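Side-chain contacts in estrogen receptor (Crassostrea gigas, PDB 4N1Y), which probably regulates transcription as a nuclear receptor of the estrogen-receptor family, in a lineage that has evolved constitutive activity: residues 47-50 against 51-54; 8-11 against 12-16. All coordinates share one frame; numbering follows the deposited sequence.

In the fold
Both contacts illustrate how one helix divides its faces between the core and the solvent, on successive helices at different depths. Each is partly buried, with buried and exposed residues. Contact 1 (47-50 against 51-54) lies on helix 34-56, its centre about 11 Å from the centre of the chain, and its leucines pack toward helices 67-89 and 222-229. Contact 2 (8-11 against 12-16) closes helix 7-15 farther out, its centre about 18 Å from the chain centre, and rests on helices 137-149 and 159-180. The two contact centres are about 18 Å apart. Contact 1 pairs backbone bonding with apolar packing, whereas contact 2 adds a side-chain amide that grips a carbonyl near the helix end.

Contact 1 (47-50 against 51-54)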
# COMPACT_ATOMS: atom_id res chain seq x y z
N ARG B 47 -10.63 20.15 8.76
CA ARG B 47 -9.73 21.25 9.06
C ARG B 47 -8.30 20.85 8.70
O ARG B 47 -7.57 21.63 8.09
CB ARG B 47 -9.84 21.64 10.54
CG ARG B 47 -11.24 22.09 10.93
CD ARG B 47 -11.24 22.94 12.21
NE ARG B 47 -10.32 22.41 13.21
CZ ARG B 47 -9.65 23.14 14.10
NH1 ARG B 47 -9.80 24.47 14.12
NH2 ARG B 47 -8.84 22.55 14.96
N GLU B 48 -7.92 19.62 9.01
CA GLU B 48 -6.57 19.17 8.70
C GLU B 48 -6.47 19.05 7.17
O GLU B 48 -5.40 19.20 6.59
CB GLU B 48 -6.23 17.84 9.42
CG GLU B 48 -6.37 17.90 10.98
CD GLU B 48 -6.06 16.59 11.74
OE1 GLU B 48 -6.19 15.48 11.15
OE2 GLU B 48 -5.73 16.66 12.95
N LEU B 49 -7.61 18.82 6.53
CA LEU B 49 -7.64 18.72 5.08
C LEU B 49 -7.30 20.05 4.38
O LEU B 49 -6.49 20.07 3.45
CB LEU B 49 -9.01 18.23 4.62
CG LEU B 49 -9.13 17.81 3.15
CD1 LEU B 49 -8.05 16.82 2.76
CD2 LEU B 49 -10.52 17.24 2.85
N VAL B 50 -7.90 21.14 4.83
CA VAL B 50 -7.58 22.47 4.31
C VAL B 50 -6.09 22.78 4.48
O VAL B 50 -5.46 23.37 3.61
CB VAL B 50 -8.40 23.57 4.99
CG1 VAL B 50 -7.94 24.92 4.51
CG2 VAL B 50 -9.87 23.39 4.69
N HIS B 51 -5.55 22.41 5.63
CA HIS B 51 -4.15 22.60 5.94
C HIS B 51 -3.22 21.82 5.01
O HIS B 51 -2.21 22.36 4.56
CB HIS B 51 -3.88 22.21 7.39
CG HIS B 51 -4.38 23.22 8.38
ND1 HIS B 51 -3.82 24.47 8.52
CD2 HIS B 51 -5.39 23.16 9.27
CE1 HIS B 51 -4.47 25.14 9.46
NE2 HIS B 51 -5.43 24.36 9.93
N LEU B 52 -3.57 20.57 4.72
CA LEU B 52 -2.79 19.72 3.81
C LEU B 52 -2.64 20.35 2.44
O LEU B 52 -1.54 20.46 1.90
CB LEU B 52 -3.46 18.36 3.62
CG LEU B 52 -3.39 17.34 4.74
CD1 LEU B 52 -4.14 16.11 4.27
CD2 LEU B 52 -1.96 17.00 5.07
N ILE B 53 -3.78 20.73 1.88
CA ILE B 53 -3.88 21.42 0.61
C ILE B 53 -2.96 22.64 0.53
O ILE B 53 -2.28 22.87 -0.48
CB ILE B 53 -5.33 21.82 0.38
CG1 ILE B 53 -6.18 20.56 0.29
CG2 ILE B 53 -5.46 22.78 -0.82
CD1 ILE B 53 -7.66 20.82 0.28
N ASN B 54 -2.95 23.43 1.60
CA ASN B 54 -2.11 24.62 1.66
C ASN B 54 -0.65 24.18 1.75
O ASN B 54 0.26 24.78 1.18
CB ASN B 54 -2.49 25.49 2.85
CG ASN B 54 -3.82 26.20 2.65
OD1 ASN B 54 -4.35 26.24 1.54
ND2 ASN B 54 -4.36 26.78 3.72
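Leu49 meets Leu52 and Ile53 on the packed side of this helical turn. The CD1 methyls of Leu49 and Leu52 approach to 4.3 Å, while CG of Leu49 lies 4.4 Å from CD1 of Ile53, so the Leu49 branch has one neighbour three residues on and another four residues on. In the backbone, Ile53 N donates to Leu49 O over 3.2 Å in an almost straight bond (179°). Leu49 continues onto Trp78, Leu223, Leu224 and Met227, and Leu52 onto Leu81, so both leucines are buried, while Ile53 stays partly exposed. Glu48, also buried, packs on Leu82 and Leu22; its OE1 makes a long, weak ion pair with NH2 of Arg89.

The outer side is looser, although the loop residue Leu22 partly covers Arg47 and His51. Val50 and Asn54, both exposed, run side by side, with CG1 of Val50 4.1 Å from ND2 of Asn54. With CG of His51 beside its own backbone N (chi1 -75°), the imidazole turns back toward the preceding turn, and CD2 is its atom nearest Arg47 O, which approaches obliquely. NH1 of Arg47 stays 6.1 Å from NE2 of His51.

One face in the core and one toward solvent suit a helix of the helical nuclear-receptor ligand-binding domain, here packed through Leu49 against both helix 67-89 and helix 222-229, the last of the model.

Contact 2 (8-11 against 12-16); sequences VTIL and QALNK
Asn15 folds back over the carbonyl of Leu11, and its side chain can be followed outward atom by atom. CB starts alongside Leu11 O, CG passes 3.5 Å from Leu11 O, and the amide ends with ND2 bonded to Leu11 O at 2.9 Å. A chi1 of -97° swings the amide back toward this carbonyl. The acceptor sits nearly in the amide plane of Asn15, yet ND2 stands above the carbonyl plane of Leu11. Asn15 N donates to the same oxygen over 2.8 Å and comes from the opposite face of that plane. ND2 also bonds to OD1 of Asp138, linking the helix end to helix 137-149. With an alanine at this position, Leu11 O would probably lose its second donor and the carboxylate of Asp138 its amide partner.

On the buried side, Ile10 and Leu14 lie side by side, CG2 of Ile10 touching CD1 of Leu14 at 3.9 Å, and both rest on Leu142. Lys16 N bonds to Gln12 O at 2.9 Å as the chain leaves helical geometry. Apolar packing thus seats one face of helix 7-15, while a single amide, shared between a backbone carbonyl and a carboxylate, ties its last turn to a neighbouring helix.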
# COMPACT_ATOMS: atom_id res chain seq x y z
N VAL B 8 18.66 19.66 1.59
CA VAL B 8 18.61 20.75 2.56
C VAL B 8 17.52 21.76 2.23
O VAL B 8 16.84 22.27 3.12
CB VAL B 8 19.94 21.48 2.60
CG1 VAL B 8 19.96 22.46 3.75
CG2 VAL B 8 21.07 20.47 2.71
N THR B 9 17.36 22.04 0.94
CA THR B 9 16.37 23.01 0.50
C THR B 9 14.97 22.46 0.63
O THR B 9 14.06 23.16 1.06
CB THR B 9 16.61 23.44 -0.94
OG1 THR B 9 17.90 24.08 -1.02
CG2 THR B 9 15.56 24.44 -1.37
N ILE B 10 14.81 21.19 0.28
CA ILE B 10 13.54 20.51 0.44
C ILE B 10 13.10 20.52 1.90
O ILE B 10 11.95 20.86 2.21
CB ILE B 10 13.62 19.05 -0.07
CG1 ILE B 10 13.78 19.01 -1.58
CG2 ILE B 10 12.38 18.25 0.33
CD1 ILE B 10 14.10 17.64 -2.10
N LEU B 11 14.03 20.18 2.80
CA LEU B 11 13.71 20.07 4.22
C LEU B 11 13.35 21.40 4.86
O LEU B 11 12.42 21.47 5.67
CB LEU B 11 14.86 19.42 4.98
CG LEU B 11 14.74 17.89 5.02
CD1 LEU B 11 15.85 17.25 5.84
CD2 LEU B 11 13.37 17.46 5.53
N GLN B 12 14.08 22.44 4.52
CA GLN B 12 13.72 23.76 5.00
C GLN B 12 12.33 24.12 4.52
O GLN B 12 11.51 24.57 5.31
CB GLN B 12 14.74 24.80 4.56
CG GLN B 12 16.06 24.63 5.28
CD GLN B 12 17.13 25.60 4.81
OE1 GLN B 12 17.08 26.08 3.67
NE2 GLN B 12 18.07 25.93 5.69
N ALA B 13 12.05 23.86 3.25
CA ALA B 13 10.75 24.20 2.68
C ALA B 13 9.64 23.46 3.43
O ALA B 13 8.71 24.08 3.95
CB ALA B 13 10.72 23.87 1.19
N LEU B 14 9.76 22.14 3.50
CA LEU B 14 8.81 21.31 4.23
C LEU B 14 8.68 21.70 5.70
O LEU B 14 7.62 21.54 6.31
CB LEU B 14 9.22 19.84 4.11
CG LEU B 14 9.18 19.25 2.70
CD1 LEU B 14 9.43 17.77 2.77
CD2 LEU B 14 7.85 19.52 2.00
N ASN B 15 9.77 22.18 6.30
CA ASN B 15 9.71 22.54 7.70
C ASN B 15 9.04 23.88 7.97
O ASN B 15 8.37 24.03 8.99
CB ASN B 15 11.11 22.52 8.30
CG ASN B 15 11.40 21.22 9.02
OD1 ASN B 15 10.96 21.00 10.14
ND2 ASN B 15 12.11 20.33 8.34
N LYS B 16 9.22 24.87 7.09
CA LYS B 16 8.52 26.14 7.33
C LYS B 16 7.08 26.03 6.81
O LYS B 16 6.34 27.01 6.79
CB LYS B 16 9.22 27.35 6.67
CG LYS B 16 10.03 27.11 5.39
CD LYS B 16 10.79 28.37 4.90
CE LYS B 16 11.33 28.23 3.46
NZ LYS B 16 10.30 28.33 2.39